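Local coordinates for ribonucleoside triphosphate reductase (Lactobacillus leichmannii, PDB 1L1L), which catalyses the adenosylcobalamin (B12)-dependent reduction of ribonucleoside triphosphates to deoxyribonucleotides as an allosterically regulated monomeric class II ribonucleotide reductase, at residues 21-26 and 554-559; 35-40 and 100-105; 57-62 and 448-453; 92-97 and 420-425. All blocks are in the same frame, centred on the assembly; numbering follows the deposited sequence.

In the fold
Along the chain come 21-26, 35-40, 57-62, 92-97 and 100-105, and much later their partners 420-425, 448-453 and 554-559. Contact 4 lies nearest the centre of the chain, pairing strands 94-96 and 421-424 at one side of a four-stranded mixed sheet. The centres of contacts 1 and 4 lie about 13 Å apart, and Leu-556 of contact 1 also reaches contact 2. Helix 98-103 of contact 2 directly follows strand 94-96. Contact 3, centred about 15 Å from contact 4 and 26 Å from contact 1, joins helices 48-60 and 436-450. Contacts 1, 3 and 4 tie the N-terminal region to distant parts of the reductase; contact 2 packs that region on itself.

Contact 1 of 4, residues 21-26 and 554-559; sequences PHWGKL and AKLAGA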
loop_
_atom_site.group_PDB
_atom_site.type_symbol
_atom_site.label_atom_id
_atom_site.label_comp_id
_atom_site.label_asym_id
_atom_site.label_seq_id
_atom_site.Cartn_x
_atom_site.Cartn_y
_atom_site.Cartn_z
ATOM N N PRO A 21 -10.157 -23.737 -4.621
ATOM C CA PRO A 21 -9.692 -22.473 -4.036
ATOM C C PRO A 21 -10.166 -22.361 -2.603
ATOM O O PRO A 21 -11.341 -22.590 -2.321
ATOM C CB PRO A 21 -10.331 -21.419 -4.936
ATOM C CG PRO A 21 -10.392 -22.117 -6.272
ATOM C CD PRO A 21 -10.878 -23.493 -5.884
ATOM N N HIS A 22 -9.252 -22.022 -1.698
ATOM C CA HIS A 22 -9.580 -21.884 -0.288
ATOM C C HIS A 22 -10.168 -20.494 -0.029
ATOM O O HIS A 22 -9.534 -19.650 0.605
ATOM C CB HIS A 22 -8.313 -22.092 0.555
ATOM C CG HIS A 22 -8.563 -22.179 2.027
ATOM N ND1 HIS A 22 -8.887 -21.080 2.795
ATOM C CD2 HIS A 22 -8.507 -23.229 2.878
ATOM C CE1 HIS A 22 -9.015 -21.450 4.056
ATOM N NE2 HIS A 22 -8.789 -22.749 4.134
ATOM N N TRP A 23 -11.372 -20.258 -0.542
ATOM C CA TRP A 23 -12.043 -18.973 -0.357
ATOM C C TRP A 23 -12.505 -18.783 1.082
ATOM O O TRP A 23 -12.946 -19.733 1.742
ATOM C CB TRP A 23 -13.281 -18.865 -1.255
ATOM C CG TRP A 23 -13.035 -18.838 -2.740
ATOM C CD1 TRP A 23 -13.491 -19.744 -3.657
ATOM C CD2 TRP A 23 -12.397 -17.794 -3.494
ATOM N NE1 TRP A 23 -13.193 -19.323 -4.931
ATOM C CE2 TRP A 23 -12.522 -18.130 -4.862
ATOM C CE3 TRP A 23 -11.737 -16.603 -3.147
ATOM C CZ2 TRP A 23 -12.015 -17.321 -5.886
ATOM C CZ3 TRP A 23 -11.232 -15.796 -4.168
ATOM C CH2 TRP A 23 -11.374 -16.160 -5.520
ATOM N N GLY A 24 -12.413 -17.549 1.572
ATOM C CA GLY A 24 -12.884 -17.268 2.911
ATOM C C GLY A 24 -14.372 -17.032 2.731
ATOM O O GLY A 24 -14.840 -16.977 1.593
ATOM N N LYS A 25 -15.126 -16.904 3.818
ATOM C CA LYS A 25 -16.562 -16.667 3.695
ATOM C C LYS A 25 -16.877 -15.425 2.857
ATOM O O LYS A 25 -17.937 -15.351 2.240
ATOM C CB LYS A 25 -17.205 -16.542 5.080
ATOM C CG LYS A 25 -17.292 -17.863 5.852
ATOM C CD LYS A 25 -18.205 -18.858 5.158
ATOM C CE LYS A 25 -18.198 -20.209 5.870
ATOM N NZ LYS A 25 -18.773 -20.113 7.243
ATOM N N LEU A 26 -15.953 -14.465 2.814
ATOM C CA LEU A 26 -16.160 -13.232 2.036
ATOM C C LEU A 26 -15.269 -13.241 0.794
ATOM O O LEU A 26 -15.311 -12.319 -0.020
ATOM C CB LEU A 26 -15.788 -11.985 2.866
ATOM C CG LEU A 26 -16.120 -11.872 4.354
ATOM C CD1 LEU A 26 -15.569 -10.561 4.915
ATOM C CD2 LEU A 26 -17.605 -11.917 4.544
ATOM N N ALA A 554 -6.173 -10.725 2.175
ATOM C CA ALA A 554 -6.348 -11.687 3.253
ATOM C C ALA A 554 -7.815 -12.128 3.323
ATOM O O ALA A 554 -8.118 -13.229 3.793
ATOM C CB ALA A 554 -5.913 -11.080 4.582
ATOM N N LYS A 555 -8.724 -11.275 2.853
ATOM C CA LYS A 555 -10.149 -11.613 2.862
ATOM C C LYS A 555 -10.444 -12.673 1.802
ATOM O O LYS A 555 -11.352 -13.482 1.968
ATOM C CB LYS A 555 -11.014 -10.378 2.599
ATOM C CG LYS A 555 -10.959 -9.356 3.720
ATOM C CD LYS A 555 -11.707 -8.093 3.335
ATOM C CE LYS A 555 -11.362 -6.952 4.279
ATOM N NZ LYS A 555 -11.891 -5.656 3.766
ATOM N N LEU A 556 -9.680 -12.660 0.717
ATOM C CA LEU A 556 -9.872 -13.651 -0.345
ATOM C C LEU A 556 -9.783 -15.066 0.221
ATOM O O LEU A 556 -10.589 -15.937 -0.118
ATOM C CB LEU A 556 -8.813 -13.497 -1.439
ATOM C CG LEU A 556 -8.848 -12.268 -2.350
ATOM C CD1 LEU A 556 -7.824 -12.447 -3.471
ATOM C CD2 LEU A 556 -10.226 -12.105 -2.949
ATOM N N ALA A 557 -8.808 -15.279 1.100
ATOM C CA ALA A 557 -8.571 -16.587 1.705
ATOM C C ALA A 557 -9.117 -16.737 3.110
ATOM O O ALA A 557 -8.964 -17.788 3.719
ATOM C CB ALA A 557 -7.078 -16.880 1.702
ATOM N N GLY A 558 -9.746 -15.685 3.630
ATOM C CA GLY A 558 -10.291 -15.738 4.976
ATOM C C GLY A 558 -9.225 -15.894 6.051
ATOM O O GLY A 558 -9.483 -16.470 7.111
ATOM N N ALA A 559 -8.028 -15.379 5.788
ATOM C CA ALA A 559 -6.933 -15.488 6.746
ATOM C C ALA A 559 -6.838 -14.274 7.673
ATOM O O ALA A 559 -7.364 -13.205 7.353
ATOM C CB ALA A 559 -5.617 -15.664 5.995
HETATM O O HOH W 1 -13.255 -14.093 3.876
#
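Gly-24 and Gly-558 bring the two backbones to a CA-CA distance of 3.7 Å, and beside them Gly-24 N donates to Leu-556 O at 3.0 Å, standing 41° out of the carbonyl plane. Neither glycine carries a side chain, which is what permits so close a crossing. The same Leu-556 O also meets the indole of Trp-23 at its edge, 3.3 Å from CE3, and receives a CA-H...O contact from Trp-23 CA. With CG beside its backbone N (chi1 -66°), the indole lies alongside the Leu-556 side chain, and CZ3 packs against Leu-556 CD2 at 4.0 Å. Pro-21 CB rests on one indole face, while Trp-28 and Trp-48 complete an aromatic cluster suited to a large flat residue. Helix 551-557 ends here in a Schellman motif: Ala-559 N bonds to Ala-554 O at 2.9 Å, and Gly-558 is the C-prime residue with positive phi. His-22, the centre of an inverse gamma turn, sends ND1 to Ala-557 O in a weak bond of 3.4 Å near the ring plane. Its own carbonyl, His-22 O, is buried without a hydrogen-bond partner in the model and meets Ala-557 CA in a CA-H...O contact of 3.4 Å. A water donates to Lys-555 O at 2.8 Å and accepts from Leu-26 N. The Leu-26 side chain is buried against Phe-608 and Ile-610 of strand 603-611.

Contact 2 of 4, residues 35-40 and 100-105; sequences YARWLP and NLWISG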
loop_
_atom_site.group_PDB
_atom_site.type_symbol
_atom_site.label_atom_id
_atom_site.label_comp_id
_atom_site.label_asym_id
_atom_site.label_seq_id
_atom_site.Cartn_x
_atom_site.Cartn_y
_atom_site.Cartn_z
ATOM N N TYR A 35 -10.891 -7.719 -8.111
ATOM C CA TYR A 35 -9.825 -8.117 -9.030
ATOM C C TYR A 35 -10.253 -8.703 -10.369
ATOM O O TYR A 35 -9.409 -8.914 -11.243
ATOM C CB TYR A 35 -8.894 -9.107 -8.330
ATOM C CG TYR A 35 -8.385 -8.608 -7.007
ATOM C CD1 TYR A 35 -8.702 -9.279 -5.829
ATOM C CD2 TYR A 35 -7.620 -7.437 -6.923
ATOM C CE1 TYR A 35 -8.280 -8.804 -4.595
ATOM C CE2 TYR A 35 -7.191 -6.950 -5.688
ATOM C CZ TYR A 35 -7.527 -7.643 -4.529
ATOM O OH TYR A 35 -7.118 -7.191 -3.295
ATOM N N ALA A 36 -11.546 -8.958 -10.538
ATOM C CA ALA A 36 -12.045 -9.517 -11.790
ATOM C C ALA A 36 -12.202 -8.410 -12.834
ATOM O O ALA A 36 -13.085 -7.553 -12.714
ATOM C CB ALA A 36 -13.384 -10.224 -11.560
ATOM N N ARG A 37 -11.345 -8.418 -13.851
ATOM C CA ARG A 37 -11.426 -7.397 -14.892
ATOM C C ARG A 37 -12.590 -7.674 -15.835
ATOM O O ARG A 37 -13.039 -8.819 -15.965
ATOM C CB ARG A 37 -10.122 -7.341 -15.695
ATOM C CG ARG A 37 -8.895 -6.970 -14.876
ATOM C CD ARG A 37 -7.648 -6.888 -15.751
ATOM N NE ARG A 37 -7.684 -5.769 -16.692
ATOM C CZ ARG A 37 -7.557 -4.485 -16.351
ATOM N NH1 ARG A 37 -7.384 -4.132 -15.079
ATOM N NH2 ARG A 37 -7.599 -3.547 -17.287
ATOM N N TRP A 38 -13.084 -6.625 -16.486
ATOM C CA TRP A 38 -14.185 -6.765 -17.433
ATOM C C TRP A 38 -13.648 -7.237 -18.781
ATOM O O TRP A 38 -12.608 -6.766 -19.249
ATOM C CB TRP A 38 -14.924 -5.433 -17.598
ATOM C CG TRP A 38 -16.029 -5.483 -18.621
ATOM C CD1 TRP A 38 -15.978 -5.027 -19.911
ATOM C CD2 TRP A 38 -17.334 -6.052 -18.451
ATOM N NE1 TRP A 38 -17.167 -5.276 -20.551
ATOM C CE2 TRP A 38 -18.017 -5.905 -19.680
ATOM C CE3 TRP A 38 -17.991 -6.674 -17.381
ATOM C CZ2 TRP A 38 -19.327 -6.357 -19.866
ATOM C CZ3 TRP A 38 -19.293 -7.125 -17.568
ATOM C CH2 TRP A 38 -19.945 -6.962 -18.803
ATOM N N LEU A 39 -14.356 -8.179 -19.395
ATOM C CA LEU A 39 -13.963 -8.730 -20.689
ATOM C C LEU A 39 -14.987 -8.287 -21.736
ATOM O O LEU A 39 -16.040 -8.906 -21.889
ATOM C CB LEU A 39 -13.899 -10.260 -20.604
ATOM C CG LEU A 39 -12.973 -10.824 -19.516
ATOM C CD1 LEU A 39 -13.138 -12.330 -19.391
ATOM C CD2 LEU A 39 -11.535 -10.477 -19.855
ATOM N N PRO A 40 -14.688 -7.197 -22.463
ATOM C CA PRO A 40 -15.559 -6.635 -23.504
ATOM C C PRO A 40 -15.959 -7.654 -24.562
ATOM O O PRO A 40 -17.100 -7.671 -25.023
ATOM C CB PRO A 40 -14.712 -5.509 -24.094
ATOM C CG PRO A 40 -13.842 -5.096 -22.944
ATOM C CD PRO A 40 -13.435 -6.428 -22.367
ATOM N N ASN A 100 -1.113 -6.487 -8.324
ATOM C CA ASN A 100 -0.717 -7.512 -9.284
ATOM C C ASN A 100 -1.954 -8.291 -9.753
ATOM O O ASN A 100 -2.112 -8.546 -10.948
ATOM C CB ASN A 100 0.299 -8.472 -8.649
ATOM C CG ASN A 100 1.720 -7.914 -8.638
ATOM O OD1 ASN A 100 2.565 -8.318 -9.444
ATOM N ND2 ASN A 100 1.988 -6.985 -7.727
ATOM N N LEU A 101 -2.833 -8.668 -8.827
ATOM C CA LEU A 101 -4.024 -9.417 -9.221
ATOM C C LEU A 101 -4.882 -8.627 -10.193
ATOM O O LEU A 101 -5.543 -9.196 -11.071
ATOM C CB LEU A 101 -4.876 -9.820 -8.008
ATOM C CG LEU A 101 -4.296 -10.812 -7.000
ATOM C CD1 LEU A 101 -5.280 -11.056 -5.876
ATOM C CD2 LEU A 101 -3.965 -12.137 -7.715
ATOM N N TRP A 102 -4.859 -7.309 -10.055
ATOM C CA TRP A 102 -5.663 -6.462 -10.917
ATOM C C TRP A 102 -5.036 -6.077 -12.249
ATOM O O TRP A 102 -5.753 -5.903 -13.232
ATOM C CB TRP A 102 -6.058 -5.180 -10.151
ATOM C CG TRP A 102 -6.810 -4.169 -10.975
ATOM C CD1 TRP A 102 -6.330 -2.981 -11.460
ATOM C CD2 TRP A 102 -8.174 -4.257 -11.409
ATOM N NE1 TRP A 102 -7.314 -2.325 -12.166
ATOM C CE2 TRP A 102 -8.453 -3.086 -12.152
ATOM C CE3 TRP A 102 -9.188 -5.214 -11.246
ATOM C CZ2 TRP A 102 -9.707 -2.846 -12.732
ATOM C CZ3 TRP A 102 -10.438 -4.973 -11.825
ATOM C CH2 TRP A 102 -10.683 -3.797 -12.558
ATOM N N ILE A 103 -3.710 -5.967 -12.301
ATOM C CA ILE A 103 -3.062 -5.513 -13.529
ATOM C C ILE A 103 -2.005 -6.429 -14.166
ATOM O O ILE A 103 -1.581 -6.194 -15.294
ATOM C CB ILE A 103 -2.429 -4.110 -13.292
ATOM C CG1 ILE A 103 -2.559 -3.255 -14.551
ATOM C CG2 ILE A 103 -0.970 -4.245 -12.876
ATOM C CD1 ILE A 103 -3.968 -2.772 -14.806
ATOM N N SER A 104 -1.577 -7.459 -13.450
ATOM C CA SER A 104 -0.564 -8.372 -13.969
ATOM C C SER A 104 -1.076 -9.089 -15.221
ATOM O O SER A 104 -2.143 -9.708 -15.197
ATOM C CB SER A 104 -0.190 -9.393 -12.886
ATOM O OG SER A 104 0.913 -10.195 -13.268
ATOM N N GLY A 105 -0.319 -8.981 -16.313
ATOM C CA GLY A 105 -0.687 -9.641 -17.556
ATOM C C GLY A 105 -1.698 -8.907 -18.416
ATOM O O GLY A 105 -2.231 -9.479 -19.366
#
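Arg-37 NH1 sits over one face of the Trp-102 indole, 3.3 Å from CE2, and at the same time donates to Trp-102 O at 3.0 Å. That bond is bent, with an angle of 136° at the hydrogen, and the oxygen is tilted out of the guanidinium plane, so that NH1 serves both the carbonyl and the ring. The cation-pi contact places Arg-37 CZ 4.8 Å from the centroid of the six-membered ring of Trp-102. The guanidinium does not lie flat on the indole: the two planes are 65° apart. Closer to the backbone, Arg-37 CG makes a CH-pi contact with the same six-membered ring at 4.2 Å, and a bend at chi3 (68°) swings the head back over the indole. Ile-103 CD1 lies against NH1. At Tyr-35, Leu-101 lays CD1 over one face of the ring, 4.0 Å from its centroid. Leucine suits this place because CB and one branch, CD1, cover the ring while the other, CD2, turns to strand 94-96. Leu-556 of helix 551-557 packs on both Tyr-35 and Leu-101. Helix 98-103 is itself positioned by Arg-54 of helix 48-60, which bonds to Leu-101 O and Ser-104 O. Through Arg-37 and Tyr-35, two segments of the ribonucleotide reductase alpha domain are joined at the end of this helix, and the pi cloud and carbonyl of one tryptophan probably stabilise the arginine charge together.

Contact 3 of 4, residues 57-62 and 448-453; sequences EGNINL and KRVTFS
Asn-59 OD1 is gripped by two nitrogens of Arg-449: NE donates at 2.8 Å, and NH2 adds a weak bond at 2.9 Å. This polar clasp joins the C-terminal parts of two helices, 48-60 and 436-450, so that a part of the N-terminal region is fastened to a helix almost four hundred residues further on. The NE bond is not straight, 132° at the hydrogen, and the donor stands 44° above the amide plane of Asn-59. NE also makes a weak bond to Asn-59 O. With CG anti to the backbone N (chi1 -179°), the Asn-59 amide reaches across to Arg-449, while its ND2 bonds to Tyr-446 O on the preceding turn of helix 436-450. An asparagine can thus accept from the arginine and donate to the helix at once. Ile-60 lies alongside the arginine and places CD1 over the centre of one guanidinium face, 4.0 Å from Arg-449 CZ. At the remaining end of the group, NH1 forms a salt bridge with Glu-81, whose carboxylate probably offsets the buried charge, and Tyr-532 adds a hydrogen bond. Beyond the clasp, Leu-62 fits against the type I beta turn from Val-450 to Ser-453, its CD1 4.1 Å from Val-450 CA. Within that turn, Ser-453 OG donates to Val-450 O at 2.5 Å, in the carbonyl plane, and Ser-453 N donates to the same oxygen.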
loop_
_atom_site.group_PDB
_atom_site.type_symbol
_atom_site.label_atom_id
_atom_site.label_comp_id
_atom_site.label_asym_id
_atom_site.label_seq_id
_atom_site.Cartn_x
_atom_site.Cartn_y
_atom_site.Cartn_z
ATOM N N GLU A 57 1.052 -15.667 -16.027
ATOM C CA GLU A 57 1.701 -15.491 -17.323
ATOM C C GLU A 57 2.381 -14.139 -17.397
ATOM O O GLU A 57 3.472 -14.001 -17.954
ATOM C CB GLU A 57 0.680 -15.620 -18.460
ATOM C CG GLU A 57 0.522 -17.043 -18.977
ATOM C CD GLU A 57 -0.632 -17.213 -19.952
ATOM O OE1 GLU A 57 -0.849 -16.331 -20.812
ATOM O OE2 GLU A 57 -1.316 -18.254 -19.861
ATOM N N GLY A 58 1.723 -13.132 -16.833
ATOM C CA GLY A 58 2.295 -11.804 -16.849
ATOM C C GLY A 58 3.605 -11.728 -16.092
ATOM O O GLY A 58 4.513 -11.011 -16.506
ATOM N N ASN A 59 3.718 -12.462 -14.989
ATOM C CA ASN A 59 4.938 -12.425 -14.186
ATOM C C ASN A 59 6.076 -13.264 -14.764
ATOM O O ASN A 59 7.221 -12.813 -14.826
ATOM C CB ASN A 59 4.642 -12.895 -12.753
ATOM C CG ASN A 59 5.868 -12.852 -11.849
ATOM O OD1 ASN A 59 6.580 -13.846 -11.690
ATOM N ND2 ASN A 59 6.119 -11.693 -11.246
ATOM N N ILE A 60 5.754 -14.482 -15.190
ATOM C CA ILE A 60 6.777 -15.380 -15.731
ATOM C C ILE A 60 7.504 -14.802 -16.953
ATOM O O ILE A 60 8.723 -14.949 -17.089
ATOM C CB ILE A 60 6.162 -16.764 -16.095
ATOM C CG1 ILE A 60 7.276 -17.799 -16.290
ATOM C CG2 ILE A 60 5.332 -16.654 -17.347
ATOM C CD1 ILE A 60 7.987 -18.172 -15.027
ATOM N N ASN A 61 6.756 -14.134 -17.827
ATOM C CA ASN A 61 7.308 -13.546 -19.040
ATOM C C ASN A 61 8.172 -12.318 -18.807
ATOM O O ASN A 61 8.528 -11.605 -19.752
ATOM C CB ASN A 61 6.184 -13.210 -20.018
ATOM C CG ASN A 61 5.573 -14.454 -20.643
ATOM O OD1 ASN A 61 6.292 -15.325 -21.131
ATOM N ND2 ASN A 61 4.250 -14.539 -20.634
ATOM N N LEU A 62 8.508 -12.075 -17.544
ATOM C CA LEU A 62 9.363 -10.955 -17.187
ATOM C C LEU A 62 10.804 -11.435 -17.045
ATOM O O LEU A 62 11.736 -10.631 -17.130
ATOM C CB LEU A 62 8.904 -10.314 -15.873
ATOM C CG LEU A 62 7.683 -9.394 -15.938
ATOM C CD1 LEU A 62 7.368 -8.883 -14.526
ATOM C CD2 LEU A 62 7.964 -8.225 -16.879
ATOM N N LYS A 448 11.390 -11.358 -7.394
ATOM C CA LYS A 448 12.636 -11.073 -8.085
ATOM C C LYS A 448 12.384 -10.662 -9.529
ATOM O O LYS A 448 13.034 -9.756 -10.050
ATOM C CB LYS A 448 13.551 -12.298 -8.068
ATOM C CG LYS A 448 14.998 -11.966 -8.374
ATOM C CD LYS A 448 15.666 -11.350 -7.147
ATOM C CE LYS A 448 17.071 -10.877 -7.455
ATOM N NZ LYS A 448 17.819 -10.593 -6.205
ATOM N N ARG A 449 11.446 -11.335 -10.187
ATOM C CA ARG A 449 11.145 -11.012 -11.571
ATOM C C ARG A 449 10.561 -9.612 -11.733
ATOM O O ARG A 449 10.935 -8.872 -12.649
ATOM C CB ARG A 449 10.213 -12.063 -12.175
ATOM C CG ARG A 449 10.961 -13.331 -12.671
ATOM C CD ARG A 449 10.070 -14.203 -13.576
ATOM N NE ARG A 449 8.956 -14.815 -12.848
ATOM C CZ ARG A 449 9.068 -15.837 -12.010
ATOM N NH1 ARG A 449 10.254 -16.392 -11.775
ATOM N NH2 ARG A 449 7.991 -16.309 -11.399
ATOM N N VAL A 450 9.649 -9.237 -10.841
ATOM C CA VAL A 450 9.056 -7.912 -10.924
ATOM C C VAL A 450 10.161 -6.849 -11.032
ATOM O O VAL A 450 9.996 -5.841 -11.719
ATOM C CB VAL A 450 8.163 -7.631 -9.682
ATOM C CG1 VAL A 450 7.715 -6.178 -9.660
ATOM C CG2 VAL A 450 6.948 -8.538 -9.711
ATOM N N THR A 451 11.294 -7.082 -10.377
ATOM C CA THR A 451 12.396 -6.118 -10.421
ATOM C C THR A 451 13.004 -5.910 -11.813
ATOM O O THR A 451 13.864 -5.045 -11.993
ATOM C CB THR A 451 13.534 -6.497 -9.449
ATOM O OG1 THR A 451 14.255 -7.630 -9.953
ATOM C CG2 THR A 451 12.975 -6.822 -8.083
ATOM N N PHE A 452 12.576 -6.702 -12.797
ATOM C CA PHE A 452 13.087 -6.529 -14.155
ATOM C C PHE A 452 12.046 -5.861 -15.052
ATOM O O PHE A 452 12.245 -5.736 -16.265
ATOM C CB PHE A 452 13.520 -7.875 -14.764
ATOM C CG PHE A 452 14.779 -8.435 -14.166
ATOM C CD1 PHE A 452 14.740 -9.179 -12.997
ATOM C CD2 PHE A 452 16.015 -8.204 -14.770
ATOM C CE1 PHE A 452 15.905 -9.687 -12.432
ATOM C CE2 PHE A 452 17.188 -8.710 -14.210
ATOM C CZ PHE A 452 17.135 -9.452 -13.042
ATOM N N SER A 453 10.937 -5.427 -14.459
ATOM C CA SER A 453 9.888 -4.754 -15.224
ATOM C C SER A 453 10.343 -3.339 -15.602
ATOM O O SER A 453 11.361 -2.856 -15.108
ATOM C CB SER A 453 8.587 -4.700 -14.412
ATOM O OG SER A 453 8.803 -4.128 -13.135
#

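Contact 4 of 4, residues 92-97 and 420-425; sequences LGATPS and NLFEVF
Phe-422 turns its ring under the backbone of segment 92-97, so that Thr-95 O lies 3.6 Å above the plane, over the centre of the ring. With CG anti to the backbone N (chi1 -166°), the ring reaches across to the neighbouring strand. Around it, Ala-94 CB approaches CE2 at 3.8 Å and Pro-96 CB approaches CE1 at 3.9 Å, the proline and phenylalanine side chains crossing obliquely. The short Ala-94 side chain lets CE2 come to van der Waals contact, and Pro-96 offers apolar CB and CD atoms to CE1. Ala-94 CB also touches Val-424 CG2, so Ala-94, Phe-422 and Val-424 share one face, where Phe-440, Ala-443 and Tyr-446 of helix 436-450 pack. The two strands are antiparallel, and Thr-95 and Glu-423 form the hydrogen-bonded pair: Thr-95 N donates to Glu-423 O at 2.7 Å and Glu-423 N to Thr-95 O at 2.8 Å, both nearly straight on to the acceptor. Strand 94-96 is here an outermost strand of a four-stranded mixed sheet, and 421-424 continues it to 471-474. A third bond, Phe-425 N to Gly-93 O at 3.1 Å, extends the pairing beyond the strand ends. On the opposite face Thr-95 and Glu-423 meet Val-553 of helix 551-557, and the carboxylate of Glu-423 bonds to Ser-473 OG. The Phe-425 ring brings CD2 edge-on to Leu-92 O at 3.4 Å, while its CE2 touches Thr-95 CG2 obliquely at 4.1 Å.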
loop_
_atom_site.group_PDB
_atom_site.type_symbol
_atom_site.label_atom_id
_atom_site.label_comp_id
_atom_site.label_asym_id
_atom_site.label_seq_id
_atom_site.Cartn_x
_atom_site.Cartn_y
_atom_site.Cartn_z
ATOM N N LEU A 92 -5.117 -20.293 -3.456
ATOM C CA LEU A 92 -5.076 -19.239 -2.443
ATOM C C LEU A 92 -4.138 -19.512 -1.274
ATOM O O LEU A 92 -4.292 -18.934 -0.195
ATOM C CB LEU A 92 -6.492 -18.952 -1.929
ATOM C CG LEU A 92 -7.382 -18.247 -2.960
ATOM C CD1 LEU A 92 -8.809 -18.134 -2.434
ATOM C CD2 LEU A 92 -6.811 -16.853 -3.269
ATOM N N GLY A 93 -3.156 -20.385 -1.487
ATOM C CA GLY A 93 -2.200 -20.681 -0.438
ATOM C C GLY A 93 -1.178 -19.559 -0.356
ATOM O O GLY A 93 -0.442 -19.434 0.620
ATOM N N ALA A 94 -1.136 -18.752 -1.408
ATOM C CA ALA A 94 -0.228 -17.620 -1.503
ATOM C C ALA A 94 -0.748 -16.755 -2.638
ATOM O O ALA A 94 -1.521 -17.224 -3.467
ATOM C CB ALA A 94 1.197 -18.090 -1.797
ATOM N N THR A 95 -0.345 -15.490 -2.675
ATOM C CA THR A 95 -0.814 -14.600 -3.728
ATOM C C THR A 95 0.041 -13.345 -3.856
ATOM O O THR A 95 0.716 -12.953 -2.915
ATOM C CB THR A 95 -2.263 -14.161 -3.450
ATOM O OG1 THR A 95 -2.746 -13.334 -4.516
ATOM C CG2 THR A 95 -2.319 -13.375 -2.164
ATOM N N PRO A 96 0.051 -12.721 -5.044
ATOM C CA PRO A 96 0.852 -11.505 -5.171
ATOM C C PRO A 96 0.006 -10.378 -4.580
ATOM O O PRO A 96 -1.063 -10.638 -4.016
ATOM C CB PRO A 96 1.043 -11.366 -6.673
ATOM C CG PRO A 96 -0.203 -11.962 -7.222
ATOM C CD PRO A 96 -0.417 -13.183 -6.362
ATOM N N SER A 97 0.466 -9.141 -4.711
ATOM C CA SER A 97 -0.278 -8.006 -4.170
ATOM C C SER A 97 -1.595 -7.783 -4.907
ATOM O O SER A 97 -1.773 -8.228 -6.044
ATOM C CB SER A 97 0.570 -6.735 -4.265
ATOM O OG SER A 97 0.732 -6.337 -5.614
ATOM N N ASN A 420 7.920 -4.255 -3.094
ATOM C CA ASN A 420 7.775 -5.344 -4.054
ATOM C C ASN A 420 7.393 -6.521 -3.174
ATOM O O ASN A 420 8.256 -7.220 -2.645
ATOM C CB ASN A 420 9.118 -5.557 -4.751
ATOM C CG ASN A 420 9.077 -6.682 -5.752
ATOM O OD1 ASN A 420 8.036 -6.959 -6.333
ATOM N ND2 ASN A 420 10.217 -7.326 -5.971
ATOM N N LEU A 421 6.088 -6.722 -3.019
ATOM C CA LEU A 421 5.573 -7.742 -2.117
ATOM C C LEU A 421 4.865 -8.956 -2.698
ATOM O O LEU A 421 4.327 -8.933 -3.802
ATOM C CB LEU A 421 4.622 -7.073 -1.120
ATOM C CG LEU A 421 5.055 -5.672 -0.640
ATOM C CD1 LEU A 421 3.891 -4.974 0.059
ATOM C CD2 LEU A 421 6.247 -5.784 0.290
ATOM N N PHE A 422 4.867 -10.011 -1.900
ATOM C CA PHE A 422 4.196 -11.254 -2.237
ATOM C C PHE A 422 3.738 -11.798 -0.902
ATOM O O PHE A 422 4.512 -11.835 0.046
ATOM C CB PHE A 422 5.155 -12.237 -2.889
ATOM C CG PHE A 422 4.460 -13.379 -3.554
ATOM C CD1 PHE A 422 4.022 -13.267 -4.864
ATOM C CD2 PHE A 422 4.204 -14.550 -2.853
ATOM C CE1 PHE A 422 3.328 -14.317 -5.478
ATOM C CE2 PHE A 422 3.506 -15.609 -3.458
ATOM C CZ PHE A 422 3.073 -15.481 -4.770
ATOM N N GLU A 423 2.481 -12.217 -0.819
ATOM C CA GLU A 423 1.959 -12.720 0.440
ATOM C C GLU A 423 1.687 -14.224 0.479
ATOM O O GLU A 423 1.095 -14.799 -0.439
ATOM C CB GLU A 423 0.688 -11.957 0.810
ATOM C CG GLU A 423 0.314 -12.081 2.270
ATOM C CD GLU A 423 -0.281 -10.792 2.823
ATOM O OE1 GLU A 423 -1.274 -10.305 2.243
ATOM O OE2 GLU A 423 0.241 -10.273 3.835
ATOM N N VAL A 424 2.136 -14.838 1.563
ATOM C CA VAL A 424 1.965 -16.260 1.786
ATOM C C VAL A 424 1.144 -16.497 3.052
ATOM O O VAL A 424 1.295 -15.798 4.062
ATOM C CB VAL A 424 3.337 -16.955 1.905
ATOM C CG1 VAL A 424 3.153 -18.449 2.216
ATOM C CG2 VAL A 424 4.105 -16.780 0.598
ATOM N N PHE A 425 0.236 -17.463 2.972
ATOM C CA PHE A 425 -0.614 -17.827 4.093
ATOM C C PHE A 425 -0.190 -19.248 4.485
ATOM O O PHE A 425 -0.719 -20.234 3.956
ATOM C CB PHE A 425 -2.087 -17.826 3.672
ATOM C CG PHE A 425 -2.558 -16.529 3.066
ATOM C CD1 PHE A 425 -2.519 -15.344 3.793
ATOM C CD2 PHE A 425 -3.067 -16.499 1.771
ATOM C CE1 PHE A 425 -2.987 -14.140 3.230
ATOM C CE2 PHE A 425 -3.531 -15.313 1.201
ATOM C CZ PHE A 425 -3.490 -14.127 1.936
#